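Local coordinates for transferrin binding protein B (Actinobacillus suis, PDB 3PQU), which probably binds host transferrin as an outer-membrane lipoprotein, taking part in bacterial iron acquisition, at residues S231-D236 / G244-N249. Sequence-based numbering, arbitrary orientation.
Sequences SEFAVD and GSLYRN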
loop_
_atom_site.group_PDB
_atom_site.type_symbol
_atom_site.label_atom_id
_atom_site.label_comp_id
_atom_site.label_asym_id
_atom_site.label_seq_id
_atom_site.Cartn_x
_atom_site.Cartn_y
_atom_site.Cartn_z
ATOM N N SER A 231 -14.785 11.263 10.741
ATOM C CA SER A 231 -13.377 11.443 11.031
ATOM C C SER A 231 -12.880 12.712 10.362
ATOM O O SER A 231 -13.375 13.110 9.300
ATOM C CB SER A 231 -12.567 10.233 10.548
ATOM O OG SER A 231 -12.559 10.127 9.137
ATOM N N GLU A 232 -11.895 13.347 10.978
ATOM C CA GLU A 232 -11.220 14.460 10.333
ATOM C C GLU A 232 -9.728 14.412 10.637
ATOM O O GLU A 232 -9.328 14.124 11.766
ATOM C CB GLU A 232 -11.823 15.798 10.761
ATOM C CG GLU A 232 -11.258 16.962 9.941
ATOM C CD GLU A 232 -12.004 18.274 10.150
ATOM O OE1 GLU A 232 -13.208 18.245 10.501
ATOM O OE2 GLU A 232 -11.377 19.337 9.946
ATOM N N PHE A 233 -8.909 14.657 9.617
ATOM C CA PHE A 233 -7.457 14.693 9.799
ATOM C C PHE A 233 -6.807 15.966 9.248
ATOM O O PHE A 233 -7.249 16.518 8.239
ATOM C CB PHE A 233 -6.805 13.481 9.140
ATOM C CG PHE A 233 -7.347 12.165 9.619
ATOM C CD1 PHE A 233 -6.726 11.486 10.652
ATOM C CD2 PHE A 233 -8.482 11.607 9.033
ATOM C CE1 PHE A 233 -7.218 10.259 11.107
ATOM C CE2 PHE A 233 -8.982 10.391 9.477
ATOM C CZ PHE A 233 -8.345 9.710 10.522
ATOM N N ALA A 234 -5.749 16.419 9.914
ATOM C CA ALA A 234 -4.956 17.547 9.440
ATOM C C ALA A 234 -3.550 17.018 9.170
ATOM O O ALA A 234 -2.840 16.649 10.099
ATOM C CB ALA A 234 -4.930 18.667 10.492
ATOM N N VAL A 235 -3.155 16.943 7.902
ATOM C CA VAL A 235 -1.870 16.337 7.567
ATOM C C VAL A 235 -0.810 17.398 7.279
ATOM O O VAL A 235 -1.002 18.258 6.419
ATOM C CB VAL A 235 -1.972 15.385 6.352
ATOM C CG1 VAL A 235 -0.592 14.803 6.030
ATOM C CG2 VAL A 235 -2.992 14.277 6.609
ATOM N N ASP A 236 0.310 17.333 7.992
ATOM C CA ASP A 236 1.422 18.262 7.767
ATOM C C ASP A 236 2.475 17.519 6.952
ATOM O O ASP A 236 3.394 16.903 7.504
ATOM C CB ASP A 236 1.996 18.727 9.112
ATOM C CG ASP A 236 3.156 19.732 8.968
ATOM O OD1 ASP A 236 3.760 19.874 7.875
ATOM O OD2 ASP A 236 3.489 20.364 9.987
ATOM N N GLY A 244 -5.554 14.035 14.072
ATOM C CA GLY A 244 -6.938 13.876 13.678
ATOM C C GLY A 244 -7.863 13.636 14.848
ATOM O O GLY A 244 -7.428 13.537 15.999
ATOM N N SER A 245 -9.143 13.509 14.532
ATOM C CA SER A 245 -10.192 13.360 15.531
ATOM C C SER A 245 -11.245 12.383 15.019
ATOM O O SER A 245 -11.581 12.392 13.834
ATOM C CB SER A 245 -10.844 14.734 15.773
ATOM O OG SER A 245 -9.946 15.603 16.428
ATOM N N LEU A 246 -11.784 11.559 15.906
ATOM C CA LEU A 246 -12.889 10.681 15.535
ATOM C C LEU A 246 -14.092 10.981 16.405
ATOM O O LEU A 246 -13.972 11.009 17.636
ATOM C CB LEU A 246 -12.496 9.204 15.700
ATOM C CG LEU A 246 -11.141 8.788 15.099
ATOM C CD1 LEU A 246 -10.881 7.304 15.380
ATOM C CD2 LEU A 246 -11.126 9.046 13.611
ATOM N N TYR A 247 -15.249 11.162 15.763
ATOM C CA TYR A 247 -16.459 11.629 16.430
ATOM C C TYR A 247 -17.603 10.629 16.335
ATOM O O TYR A 247 -17.724 9.904 15.344
ATOM C CB TYR A 247 -16.942 12.938 15.787
ATOM C CG TYR A 247 -15.981 14.091 15.904
ATOM C CD1 TYR A 247 -16.030 14.946 17.004
ATOM C CD2 TYR A 247 -15.047 14.351 14.901
ATOM C CE1 TYR A 247 -15.148 16.026 17.121
ATOM C CE2 TYR A 247 -14.171 15.431 15.001
ATOM C CZ TYR A 247 -14.227 16.262 16.111
ATOM O OH TYR A 247 -13.365 17.329 16.211
ATOM N N ARG A 248 -18.448 10.614 17.362
ATOM C CA ARG A 248 -19.713 9.879 17.333
ATOM C C ARG A 248 -20.834 10.902 17.246
ATOM O O ARG A 248 -20.950 11.806 18.094
ATOM C CB ARG A 248 -19.874 9.003 18.592
ATOM C CG ARG A 248 -21.193 8.197 18.679
ATOM C CD ARG A 248 -21.426 7.652 20.099
ATOM N NE ARG A 248 -22.573 6.747 20.199
ATOM C CZ ARG A 248 -23.801 7.130 20.555
ATOM N NH1 ARG A 248 -24.049 8.398 20.835
ATOM N NH2 ARG A 248 -24.785 6.245 20.631
ATOM N N ASN A 249 -21.652 10.777 16.211
ATOM C CA ASN A 249 -22.742 11.731 15.986
ATOM C C ASN A 249 -24.079 11.102 16.348
ATOM O O ASN A 249 -24.624 10.317 15.575
ATOM C CB ASN A 249 -22.726 12.180 14.522
ATOM C CG ASN A 249 -21.412 12.825 14.146
ATOM O OD1 ASN A 249 -21.100 13.913 14.620
ATOM N ND2 ASN A 249 -20.619 12.148 13.324
#
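Phe233 holds CG anti to its carbonyl carbon (chi1 -56°), and Leu246, diagonally across from it, makes the same choice (chi1 -48°); each side chain therefore leans back beside its own backbone N, and because the strands run in opposite directions the two lean toward each other. They belong to the antiparallel beta hairpin of strands 229-236 and 241-249, within the N-lobe beta barrel, and the hairpin is a worked example of how a barrel wall joins strands by backbone bonds while turning alternate side chains inward. Leu246 reaches with a single methyl, CD2, which lies 4.2 Å from Phe233 CZ and only 3.6 Å from Ser231 CB. Nearer the root of the ring, Phe233 CD1 comes to 3.9 Å from Gly244 CA. Phe233 and Gly244 form a non-hydrogen-bonded pair, and the bare CA of the glycine lets ring and strand come this close, with the two CA atoms 4.0 Å apart.

Ser231, Phe233 and Leu246 share the buried, inward face. Phe322 and Met307 also meet the Phe233 side chain, while Trp176 and Phe311 border Leu246, so residues from several other barrel strands converge on this apolar patch. The polar end of Ser231 is accommodated there by a hydrogen bond from OG to the backbone oxygen of Thr175 on adjacent strand 170-183.

Glu232 and Ser245 place their side chains on the opposite, partly exposed face, and their main chains close the hydrogen-bonded pair. Ser245 N donates to Glu232 O at 2.8 Å. In return, Glu232 N donates to Ser245 O at 3.0 Å, with an N-H...O angle of 164°. That same Ser245 O also receives a weaker CA-H...O contact from Ser231 CA, 3.5 Å away.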